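Local coordinates for protein beta-ketothiolase BktB (Ralstonia eutropha, PDB 4NZS) that catalyses the condensation of acetyl-CoA with another acetyl-CoA or with propionyl-CoA, making beta-ketoacyl-CoA precursors for polyhydroxyalkanoate synthesis, at residues A[38-43]-A[57-62]; A[123-128]-A[148-153]; A[176-181]-A[250-255]; A[194-199]-A[219-224]. All coordinates share one frame; numbering follows the deposited sequence.

Contact 1: A[38-43]-A[57-62]; sequences LVVREA and VVFGNV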
loop_
_atom_site.group_PDB
_atom_site.type_symbol
_atom_site.label_atom_id
_atom_site.label_comp_id
_atom_site.label_asym_id
_atom_site.label_seq_id
_atom_site.Cartn_x
_atom_site.Cartn_y
_atom_site.Cartn_z
ATOM N N LEU A 38 27.079 13.893 0.277
ATOM C CA LEU A 38 28.284 13.779 1.127
ATOM C C LEU A 38 29.501 13.633 0.257
ATOM O O LEU A 38 30.310 14.540 0.188
ATOM C CB LEU A 38 28.157 12.581 2.119
ATOM C CG LEU A 38 29.362 12.084 2.944
ATOM C CD1 LEU A 38 29.443 12.706 4.325
ATOM C CD2 LEU A 38 29.342 10.574 3.133
ATOM N N VAL A 39 29.600 12.516 -0.464
ATOM C CA VAL A 39 30.777 12.269 -1.311
ATOM C C VAL A 39 30.994 13.366 -2.328
ATOM O O VAL A 39 32.071 13.514 -2.872
ATOM C CB VAL A 39 30.711 10.935 -2.100
ATOM C CG1 VAL A 39 30.547 9.755 -1.147
ATOM C CG2 VAL A 39 29.604 10.984 -3.148
ATOM N N VAL A 40 29.982 14.124 -2.640
ATOM C CA VAL A 40 30.249 15.246 -3.507
ATOM C C VAL A 40 31.028 16.215 -2.678
ATOM O O VAL A 40 32.114 16.620 -3.081
ATOM C CB VAL A 40 29.004 15.899 -4.028
ATOM C CG1 VAL A 40 29.356 17.192 -4.765
ATOM C CG2 VAL A 40 28.273 14.936 -4.943
ATOM N N ARG A 41 30.504 16.568 -1.506
ATOM C CA ARG A 41 31.185 17.558 -0.693
ATOM C C ARG A 41 32.588 17.124 -0.355
ATOM O O ARG A 41 33.552 17.910 -0.474
ATOM C CB ARG A 41 30.450 17.852 0.578
ATOM C CG ARG A 41 30.877 19.184 1.162
ATOM C CD ARG A 41 29.703 19.929 1.733
ATOM N NE ARG A 41 29.262 19.296 2.975
ATOM C CZ ARG A 41 29.891 19.431 4.161
ATOM N NH1 ARG A 41 31.008 20.163 4.287
ATOM N NH2 ARG A 41 29.408 18.836 5.247
ATOM N N GLU A 42 32.749 15.869 0.005
ATOM C CA GLU A 42 34.091 15.418 0.331
ATOM C C GLU A 42 35.103 15.442 -0.820
ATOM O O GLU A 42 36.291 15.746 -0.634
ATOM C CB GLU A 42 34.068 14.026 0.924
ATOM C CG GLU A 42 35.164 13.846 1.939
ATOM C CD GLU A 42 35.022 14.872 3.043
ATOM O OE1 GLU A 42 35.481 16.016 2.828
ATOM O OE2 GLU A 42 34.416 14.546 4.092
ATOM N N ALA A 43 34.657 15.110 -2.013
ATOM C CA ALA A 43 35.575 15.010 -3.108
ATOM C C ALA A 43 36.021 16.394 -3.527
ATOM O O ALA A 43 37.060 16.553 -4.120
ATOM C CB ALA A 43 34.922 14.265 -4.270
ATOM N N VAL A 57 27.418 17.790 -13.472
ATOM C CA VAL A 57 27.413 16.583 -12.618
ATOM C C VAL A 57 26.619 15.417 -13.193
ATOM O O VAL A 57 25.508 15.567 -13.682
ATOM C CB VAL A 57 26.843 16.867 -11.238
ATOM C CG1 VAL A 57 26.815 15.594 -10.388
ATOM C CG2 VAL A 57 27.666 17.956 -10.562
ATOM N N VAL A 58 27.198 14.234 -13.127
ATOM C CA VAL A 58 26.461 13.071 -13.523
ATOM C C VAL A 58 26.539 11.978 -12.464
ATOM O O VAL A 58 27.628 11.580 -12.049
ATOM C CB VAL A 58 26.935 12.549 -14.878
ATOM C CG1 VAL A 58 26.129 11.313 -15.265
ATOM C CG2 VAL A 58 26.807 13.652 -15.944
ATOM N N PHE A 59 25.366 11.491 -12.054
ATOM C CA PHE A 59 25.279 10.388 -11.144
ATOM C C PHE A 59 24.640 9.176 -11.799
ATOM O O PHE A 59 23.861 9.265 -12.744
ATOM C CB PHE A 59 24.537 10.810 -9.889
ATOM C CG PHE A 59 25.444 11.100 -8.731
ATOM C CD1 PHE A 59 26.137 12.289 -8.659
ATOM C CD2 PHE A 59 25.566 10.184 -7.682
ATOM C CE1 PHE A 59 26.970 12.550 -7.586
ATOM C CE2 PHE A 59 26.383 10.444 -6.593
ATOM C CZ PHE A 59 27.105 11.620 -6.556
ATOM N N GLY A 60 25.059 8.026 -11.317
ATOM C CA GLY A 60 24.500 6.758 -11.712
ATOM C C GLY A 60 23.696 6.230 -10.548
ATOM O O GLY A 60 24.123 6.249 -9.356
ATOM N N ASN A 61 22.504 5.784 -10.895
ATOM C CA ASN A 61 21.613 5.208 -9.927
ATOM C C ASN A 61 20.662 4.350 -10.687
ATOM O O ASN A 61 20.359 4.677 -11.854
ATOM C CB ASN A 61 20.833 6.320 -9.249
ATOM C CG ASN A 61 19.692 5.793 -8.444
ATOM O OD1 ASN A 61 19.896 5.239 -7.369
ATOM N ND2 ASN A 61 18.515 5.869 -8.982
ATOM N N VAL A 62 20.120 3.317 -10.054
ATOM C CA VAL A 62 19.097 2.548 -10.789
ATOM C C VAL A 62 17.692 2.536 -10.248
ATOM O O VAL A 62 16.692 2.637 -10.987
ATOM C CB VAL A 62 19.516 1.090 -10.978
ATOM C CG1 VAL A 62 18.562 0.432 -11.956
ATOM C CG2 VAL A 62 20.929 1.026 -11.517
#
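The helix bond from E42 N to L38 O, at 2.8 Å, is the shortest sound polar bond here, and its turn carries V39 and V40 to the ring of F59. The contact belongs to the thiolase fold. Helix 32-47 lies in the beta-alpha-beta crossover that leads from strand 10-22 to the parallel strand 57-60 of the same mixed sheet. No hydrogen bond joins the two segments, and the packing is wholly apolar. The CB of F59 points toward the helix, and the edge of its ring meets V39 and V40. V40 makes the closer approach, with CG2 lying 3.8 Å from CE1 of F59, near the ring plane. The valine torsion explains which branch does this. CG1 stands anti to the backbone N (chi1 172°), which puts CG2 beside that N and turns it to the ring. The same methyl is 3.9 Å from CZ of F59, so it sits by the CE1-CZ side of the ring. V39 adds a looser touch, also near the plane, with its CG2 4.3 Å from CZ of F59. All three residues are buried. V40 also packs on V82, while V39 reaches V16 and T18 of strand 10-22. L72 and A76 of helix 72-79 touch F59 too. Strand 57-60 is fixed in the sheet by backbone bonds, among them F59 with L89 and V58 with I118. The ring has a further neighbour in its own strand: CG1 of V57 lies in the ring plane at the edge, 3.8 Å from CD1 of F59.

Contact 2: A[123-128]-A[148-153]; sequences ESMSRA and DMMLGA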
loop_
_atom_site.group_PDB
_atom_site.type_symbol
_atom_site.label_atom_id
_atom_site.label_comp_id
_atom_site.label_asym_id
_atom_site.label_seq_id
_atom_site.Cartn_x
_atom_site.Cartn_y
_atom_site.Cartn_z
ATOM N N GLU A 123 23.452 4.319 -4.529
ATOM C CA GLU A 123 22.513 3.202 -4.603
ATOM C C GLU A 123 22.227 2.696 -3.220
ATOM O O GLU A 123 23.166 2.381 -2.510
ATOM C CB GLU A 123 23.089 2.037 -5.401
ATOM C CG GLU A 123 22.048 1.022 -5.825
ATOM C CD GLU A 123 21.312 1.484 -7.080
ATOM O OE1 GLU A 123 20.076 1.743 -7.015
ATOM O OE2 GLU A 123 21.997 1.603 -8.142
ATOM N N SER A 124 20.950 2.634 -2.834
ATOM C CA SER A 124 20.525 2.194 -1.506
ATOM C C SER A 124 19.548 1.105 -1.659
ATOM O O SER A 124 18.362 1.328 -1.564
ATOM C CB SER A 124 19.822 3.264 -0.709
ATOM O OG SER A 124 19.789 2.855 0.665
ATOM N N MET A 125 20.039 -0.093 -1.904
ATOM C CA MET A 125 19.161 -1.230 -2.031
ATOM C C MET A 125 18.355 -1.444 -0.747
ATOM O O MET A 125 17.233 -1.846 -0.791
ATOM C CB MET A 125 19.991 -2.475 -2.430
ATOM C CG MET A 125 20.751 -2.251 -3.731
ATOM S SD MET A 125 21.638 -3.637 -4.370
ATOM C CE MET A 125 20.540 -4.234 -5.623
ATOM N N SER A 126 18.834 -1.076 0.416
ATOM C CA SER A 126 17.977 -1.340 1.570
ATOM C C SER A 126 16.713 -0.550 1.477
ATOM O O SER A 126 15.676 -0.984 1.969
ATOM C CB SER A 126 18.665 -0.985 2.898
ATOM O OG SER A 126 19.971 -1.534 3.024
ATOM N N ARG A 127 16.768 0.619 0.879
ATOM C CA ARG A 127 15.582 1.431 0.736
ATOM C C ARG A 127 14.870 1.218 -0.614
ATOM O O ARG A 127 14.047 2.058 -1.039
ATOM C CB ARG A 127 15.933 2.964 0.934
ATOM C CG ARG A 127 16.637 3.284 2.234
ATOM C CD ARG A 127 17.148 4.752 2.352
ATOM N NE ARG A 127 16.082 5.734 2.576
ATOM C CZ ARG A 127 15.460 5.921 3.729
ATOM N NH1 ARG A 127 15.776 5.190 4.769
ATOM N NH2 ARG A 127 14.492 6.822 3.842
ATOM N N ALA A 128 15.089 0.090 -1.283
ATOM C CA ALA A 128 14.433 0.004 -2.570
ATOM C C ALA A 128 13.046 -0.176 -2.117
ATOM O O ALA A 128 12.845 -0.793 -1.107
ATOM C CB ALA A 128 14.911 -1.187 -3.425
ATOM N N ASP A 148 8.346 -5.984 -5.567
ATOM C CA ASP A 148 9.711 -5.702 -5.095
ATOM C C ASP A 148 10.601 -5.155 -6.207
ATOM O O ASP A 148 10.958 -5.839 -7.118
ATOM C CB ASP A 148 10.317 -6.943 -4.485
ATOM C CG ASP A 148 11.645 -6.706 -3.862
ATOM O OD1 ASP A 148 12.224 -5.611 -4.070
ATOM O OD2 ASP A 148 12.122 -7.596 -3.089
ATOM N N MET A 149 11.009 -3.907 -6.088
ATOM C CA MET A 149 11.624 -3.190 -7.206
ATOM C C MET A 149 13.079 -3.545 -7.339
ATOM O O MET A 149 13.696 -3.459 -8.418
ATOM C CB MET A 149 11.449 -1.675 -6.968
ATOM C CG MET A 149 11.476 -0.856 -8.240
ATOM S SD MET A 149 10.212 -1.414 -9.400
ATOM C CE MET A 149 10.455 -0.457 -10.875
ATOM N N MET A 150 13.641 -3.931 -6.210
ATOM C CA MET A 150 14.980 -4.368 -6.155
ATOM C C MET A 150 15.123 -5.659 -6.958
ATOM O O MET A 150 15.935 -5.732 -7.877
ATOM C CB MET A 150 15.344 -4.616 -4.714
ATOM C CG MET A 150 16.816 -4.913 -4.528
ATOM S SD MET A 150 17.187 -5.546 -2.888
ATOM C CE MET A 150 16.204 -7.040 -2.793
ATOM N N LEU A 151 14.328 -6.669 -6.649
ATOM C CA LEU A 151 14.306 -7.857 -7.538
ATOM C C LEU A 151 13.998 -7.440 -8.976
ATOM O O LEU A 151 14.483 -8.020 -9.932
ATOM C CB LEU A 151 13.230 -8.799 -7.110
ATOM C CG LEU A 151 13.394 -9.337 -5.728
ATOM C CD1 LEU A 151 12.662 -10.653 -5.706
ATOM C CD2 LEU A 151 14.867 -9.567 -5.397
ATOM N N GLY A 152 13.190 -6.410 -9.125
ATOM C CA GLY A 152 12.876 -5.913 -10.444
ATOM C C GLY A 152 14.128 -5.707 -11.203
ATOM O O GLY A 152 14.336 -6.261 -12.290
ATOM N N ALA A 153 14.982 -4.944 -10.561
ATOM C CA ALA A 153 16.279 -4.530 -11.057
ATOM C C ALA A 153 17.214 -5.677 -11.281
ATOM O O ALA A 153 18.113 -5.542 -12.067
ATOM C CB ALA A 153 16.927 -3.572 -10.059
#
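M150 reaches from the first turn of helix 149-153 to M125 and A128. Its CB meets the CB of A128 at 3.7 Å, the closest approach between the segments. The next atom, CG, stands anti to the backbone N (chi1 -172°). This carries it past the alanine to M125, where it lies 3.9 Å from the methyl CE. The sulfur comes next, with SD of M150 4.2 Å from CB of M125. A bend at the last torsion (chi3 60°) then leaves the methyl CE of M150 beyond the touch with M125 and A128. The two methionines cross at about a right angle. The M125 chain also bends at its last torsion, which brings its CE over to M150. D148 is the N-cap of the helix. Its OD1 accepts weakly from M150 N at 3.1 Å, and from L151 N at 3.5 Å. OD1 also makes a salt bridge to R136 of the second subunit, and OD2 accepts from G142 N of the third. The side chain of M125 lies about 6 Å from that of H355, a predicted proton acceptor, and about 9 Å from that of C95, the probable acyl-thioester nucleophile. The contact thus joins the neighbourhood of the thiolase active site to the base of the hairpin of strands 130-132 and 144-148, as in the tetramerisation loop of tetrameric thiolases.

Contact 3: A[176-181]-A[250-255]; sequences ISRAQQ and AGNASG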
loop_
_atom_site.group_PDB
_atom_site.type_symbol
_atom_site.label_atom_id
_atom_site.label_comp_id
_atom_site.label_asym_id
_atom_site.label_seq_id
_atom_site.Cartn_x
_atom_site.Cartn_y
_atom_site.Cartn_z
ATOM N N ILE A 176 33.445 -22.647 -15.875
ATOM C CA ILE A 176 33.962 -22.244 -14.578
ATOM C C ILE A 176 33.201 -23.044 -13.546
ATOM O O ILE A 176 32.013 -22.855 -13.345
ATOM C CB ILE A 176 33.775 -20.741 -14.323
ATOM C CG1 ILE A 176 34.700 -19.931 -15.227
ATOM C CG2 ILE A 176 34.035 -20.402 -12.866
ATOM C CD1 ILE A 176 34.069 -19.525 -16.533
ATOM N N SER A 177 33.903 -23.958 -12.906
ATOM C CA SER A 177 33.296 -24.870 -11.966
ATOM C C SER A 177 32.967 -24.200 -10.666
ATOM O O SER A 177 33.641 -23.270 -10.263
ATOM C CB SER A 177 34.256 -25.999 -11.671
ATOM O OG SER A 177 35.373 -25.484 -10.992
ATOM N N ARG A 178 31.957 -24.711 -9.979
ATOM C CA ARG A 178 31.768 -24.301 -8.592
ATOM C C ARG A 178 33.091 -23.968 -7.887
ATOM O O ARG A 178 33.204 -22.888 -7.312
ATOM C CB ARG A 178 31.007 -25.377 -7.834
ATOM C CG ARG A 178 30.904 -25.160 -6.333
ATOM C CD ARG A 178 29.837 -24.156 -5.957
ATOM N NE ARG A 178 29.447 -24.289 -4.554
ATOM C CZ ARG A 178 28.538 -25.149 -4.131
ATOM N NH1 ARG A 178 27.931 -25.955 -5.007
ATOM N NH2 ARG A 178 28.241 -25.214 -2.834
ATOM N N ALA A 179 34.085 -24.855 -7.952
ATOM C CA ALA A 179 35.291 -24.689 -7.119
ATOM C C ALA A 179 36.156 -23.478 -7.498
ATOM O O ALA A 179 36.842 -22.925 -6.644
ATOM C CB ALA A 179 36.139 -25.953 -7.088
ATOM N N GLN A 180 36.126 -23.076 -8.762
ATOM C CA GLN A 180 36.685 -21.784 -9.129
ATOM C C GLN A 180 35.954 -20.687 -8.323
ATOM O O GLN A 180 36.570 -19.873 -7.639
ATOM C CB GLN A 180 36.534 -21.519 -10.640
ATOM C CG GLN A 180 37.734 -21.893 -11.514
ATOM C CD GLN A 180 38.419 -20.698 -12.184
ATOM O OE1 GLN A 180 38.580 -20.682 -13.407
ATOM N NE2 GLN A 180 38.837 -19.699 -11.387
ATOM N N GLN A 181 34.631 -20.720 -8.380
ATOM C CA GLN A 181 33.807 -19.659 -7.837
ATOM C C GLN A 181 33.934 -19.598 -6.322
ATOM O O GLN A 181 34.142 -18.516 -5.771
ATOM C CB GLN A 181 32.347 -19.839 -8.243
ATOM C CG GLN A 181 32.112 -19.997 -9.746
ATOM C CD GLN A 181 30.693 -20.415 -10.052
ATOM O OE1 GLN A 181 29.740 -19.917 -9.449
ATOM N NE2 GLN A 181 30.542 -21.344 -10.978
ATOM N N ALA A 250 24.674 -17.947 -2.640
ATOM C CA ALA A 250 24.766 -16.687 -1.892
ATOM C C ALA A 250 26.243 -16.345 -1.651
ATOM O O ALA A 250 26.694 -15.208 -1.913
ATOM C CB ALA A 250 24.015 -16.816 -0.584
ATOM N N GLY A 251 26.989 -17.354 -1.184
ATOM C CA GLY A 251 28.424 -17.266 -0.953
ATOM C C GLY A 251 29.258 -16.722 -2.103
ATOM O O GLY A 251 30.168 -15.907 -1.871
ATOM N N ASN A 252 28.998 -17.188 -3.318
ATOM C CA ASN A 252 29.799 -16.788 -4.466
ATOM C C ASN A 252 29.172 -15.743 -5.381
ATOM O O ASN A 252 29.623 -15.517 -6.489
ATOM C CB ASN A 252 30.368 -17.986 -5.240
ATOM C CG ASN A 252 29.306 -18.864 -5.884
ATOM O OD1 ASN A 252 28.254 -18.408 -6.300
ATOM N ND2 ASN A 252 29.609 -20.141 -5.987
ATOM N N ALA A 253 28.123 -15.106 -4.894
ATOM C CA ALA A 253 27.421 -14.097 -5.660
ATOM C C ALA A 253 27.560 -12.744 -5.013
ATOM O O ALA A 253 27.893 -12.634 -3.848
ATOM C CB ALA A 253 25.963 -14.457 -5.807
ATOM N N SER A 254 27.278 -11.715 -5.786
ATOM C CA SER A 254 27.357 -10.349 -5.326
ATOM C C SER A 254 26.408 -10.151 -4.183
ATOM O O SER A 254 25.396 -10.809 -4.096
ATOM C CB SER A 254 26.888 -9.432 -6.437
ATOM O OG SER A 254 27.855 -8.472 -6.746
ATOM N N GLY A 255 26.770 -9.265 -3.281
ATOM C CA GLY A 255 25.882 -8.820 -2.236
ATOM C C GLY A 255 24.885 -7.793 -2.731
ATOM O O GLY A 255 24.977 -7.325 -3.853
#
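Packing comes first, and it centres on the amide of N252, which lies against Q181 and R178. CG of N252 sits between its backbone N and carbonyl carbon (chi1 64°), and this lays the amide on Q181. CB of Q181 is 3.6 Å from ND2 of N252. CB of N252 in turn is 3.8 Å from the backbone O of Q181. The two amides cross with planes 44° apart. OE1 of Q181 comes within 3.5 Å of ND2 of N252, but the angle is poor and this is not a hydrogen bond. R178 approaches with its aliphatic part: CD is 4.0 Å from ND2 of N252. Its guanidinium is turned nearly at right angles to the amide.

The polar bonds run mostly to residues beside the segments. D182 OD1 accepts from N252 ND2 and forms a salt bridge with R178 NE, so one carboxylate positions both side chains. T249 N donates to N252 OD1. NE2 of Q181 donates to O of I176 at 3.2 Å, from a position 48° out of the carbonyl plane, and also to T247 OG1.

Backbone and capping bonds shape each side. S177 is the N-cap, with OG accepting weakly from Q180 N at 3.4 Å. A250 to A253 form a type I turn. The arrangement is a capped helix start, that of helix 178-197, packed on a beta turn in the loop before strand 257-267 of the thiolase N-terminal domain.

Contact 4: A[194-199]-A[219-224]; sequences AAIKAG and FDTDEH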
loop_
_atom_site.group_PDB
_atom_site.type_symbol
_atom_site.label_atom_id
_atom_site.label_comp_id
_atom_site.label_asym_id
_atom_site.label_seq_id
_atom_site.Cartn_x
_atom_site.Cartn_y
_atom_site.Cartn_z
ATOM N N ALA A 194 42.102 -8.331 4.403
ATOM C CA ALA A 194 43.481 -7.966 4.510
ATOM C C ALA A 194 43.597 -6.516 4.164
ATOM O O ALA A 194 44.228 -5.753 4.866
ATOM C CB ALA A 194 44.293 -8.785 3.534
ATOM N N ALA A 195 42.938 -6.127 3.092
ATOM C CA ALA A 195 43.092 -4.787 2.598
ATOM C C ALA A 195 42.584 -3.836 3.639
ATOM O O ALA A 195 43.137 -2.764 3.833
ATOM C CB ALA A 195 42.340 -4.605 1.304
ATOM N N ILE A 196 41.487 -4.218 4.274
ATOM C CA ILE A 196 40.892 -3.387 5.295
ATOM C C ILE A 196 41.797 -3.220 6.500
ATOM O O ILE A 196 42.054 -2.110 6.922
ATOM C CB ILE A 196 39.558 -4.016 5.746
ATOM C CG1 ILE A 196 38.550 -3.967 4.603
ATOM C CG2 ILE A 196 38.989 -3.334 6.979
ATOM C CD1 ILE A 196 37.238 -4.636 4.922
ATOM N N LYS A 197 42.330 -4.326 7.000
ATOM C CA LYS A 197 43.193 -4.311 8.168
ATOM C C LYS A 197 44.447 -3.547 7.829
ATOM O O LYS A 197 45.015 -2.843 8.651
ATOM C CB LYS A 197 43.514 -5.721 8.649
ATOM C CG LYS A 197 42.517 -6.273 9.653
ATOM C CD LYS A 197 42.548 -5.518 10.974
ATOM C CE LYS A 197 42.027 -6.375 12.121
ATOM N NZ LYS A 197 41.493 -5.592 13.273
ATOM N N ALA A 198 44.861 -3.711 6.591
ATOM C CA ALA A 198 46.049 -3.088 6.084
ATOM C C ALA A 198 45.850 -1.587 6.031
ATOM O O ALA A 198 46.789 -0.849 5.809
ATOM C CB ALA A 198 46.387 -3.639 4.720
ATOM N N GLY A 199 44.611 -1.145 6.189
ATOM C CA GLY A 199 44.312 0.272 6.253
ATOM C C GLY A 199 44.240 0.905 4.887
ATOM O O GLY A 199 44.245 2.112 4.748
ATOM N N PHE A 219 29.895 5.370 10.284
ATOM C CA PHE A 219 30.154 4.258 9.427
ATOM C C PHE A 219 31.287 4.564 8.439
ATOM O O PHE A 219 31.220 5.499 7.592
ATOM C CB PHE A 219 28.866 3.818 8.713
ATOM C CG PHE A 219 29.071 2.633 7.811
ATOM C CD1 PHE A 219 29.440 1.396 8.346
ATOM C CD2 PHE A 219 28.956 2.758 6.424
ATOM C CE1 PHE A 219 29.666 0.306 7.517
ATOM C CE2 PHE A 219 29.179 1.666 5.591
ATOM C CZ PHE A 219 29.541 0.450 6.140
ATOM N N ASP A 220 32.379 3.834 8.630
ATOM C CA ASP A 220 33.560 3.963 7.795
ATOM C C ASP A 220 34.134 2.668 7.230
ATOM O O ASP A 220 35.030 2.713 6.414
ATOM C CB ASP A 220 34.655 4.644 8.596
ATOM C CG ASP A 220 35.006 3.881 9.852
ATOM O OD1 ASP A 220 34.455 2.790 10.058
ATOM O OD2 ASP A 220 35.829 4.370 10.638
ATOM N N THR A 221 33.661 1.523 7.686
ATOM C CA THR A 221 34.320 0.281 7.348
ATOM C C THR A 221 33.405 -0.620 6.559
ATOM O O THR A 221 32.321 -0.922 7.013
ATOM C CB THR A 221 34.804 -0.419 8.619
ATOM O OG1 THR A 221 35.754 -1.424 8.282
ATOM C CG2 THR A 221 33.642 -1.038 9.370
ATOM N N ASP A 222 33.851 -1.086 5.401
ATOM C CA ASP A 222 32.962 -1.852 4.558
ATOM C C ASP A 222 32.617 -3.107 5.314
ATOM O O ASP A 222 33.472 -3.902 5.598
ATOM C CB ASP A 222 33.671 -2.230 3.271
ATOM C CG ASP A 222 34.166 -1.033 2.508
ATOM O OD1 ASP A 222 33.363 -0.177 2.125
ATOM O OD2 ASP A 222 35.369 -0.947 2.269
ATOM N N GLU A 223 31.328 -3.283 5.571
ATOM C CA GLU A 223 30.821 -4.302 6.479
ATOM C C GLU A 223 30.407 -5.644 5.883
ATOM O O GLU A 223 30.126 -6.566 6.618
ATOM C CB GLU A 223 29.662 -3.734 7.302
ATOM C CG GLU A 223 28.638 -2.945 6.505
ATOM C CD GLU A 223 27.420 -2.548 7.319
ATOM O OE1 GLU A 223 27.508 -2.480 8.553
ATOM O OE2 GLU A 223 26.366 -2.301 6.720
ATOM N N HIS A 224 30.321 -5.724 4.563
ATOM C CA HIS A 224 29.998 -6.970 3.867
ATOM C C HIS A 224 31.044 -8.095 3.917
ATOM O O HIS A 224 30.715 -9.259 4.050
ATOM C CB HIS A 224 29.619 -6.671 2.425
ATOM C CG HIS A 224 28.754 -7.717 1.813
ATOM N ND1 HIS A 224 27.403 -7.782 2.041
ATOM C CD2 HIS A 224 29.050 -8.754 1.001
ATOM C CE1 HIS A 224 26.900 -8.809 1.387
ATOM N NE2 HIS A 224 27.880 -9.416 0.749
#
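I196 divides its side chain between T221 and D222, one branch for each. Its CG2 stands anti to the backbone N and lies 4.0 Å from OG1 of T221. Its other branch begins with CG1 beside that N (chi1 -67°). An extended second torsion (chi2 176°) then carries CD1 to within 3.9 Å of the backbone O of D222. Both are van der Waals touches of a methyl on an oxygen, and no hydrogen bond links the segments. T221 holds OG1 anti to its own backbone N, which turns the hydroxyl to the isoleucine. The two side chains cross at about a right angle. D222 meets I196 with its backbone and sends its carboxylate to another part of the fold, where OD1 accepts from I20 N and makes a salt bridge to R17. The helix is closing at this point: G199 has positive phi and gives its N to I196 O at 2.8 Å, in a Schellman motif. I196 also packs on V225. The contact thus sets the C-terminal end of helix 178-197 against the loop that leaves strand 217-219, and that loop is tied along strand 10-22 through D222 and by backbone bonding of E223 with I20.

How the contacts relate
All four contacts lie in the thiolase N-terminal domain. Contacts 1 and 2 come first along the chain and have centres 19 Å apart. Their strands 57-60 and 116-124 are neighbours in the mixed sheet, and V62 N probably bonds to E123 OE2 between them. Contacts 3 and 4 use opposite ends of helix 178-197, with centres 22 Å apart. Both segments of contact 4 fall in sequence between those of contact 3, and G255 packs on H224. Contacts 1 and 3 have centres 31 Å apart, on opposite sides of the chain's centre. Contact 2 has M125 near H355 and C95, and its segments touch two other subunits. S254 of contact 3 also touches H355. Contacts 3 and 4 touch no other chain.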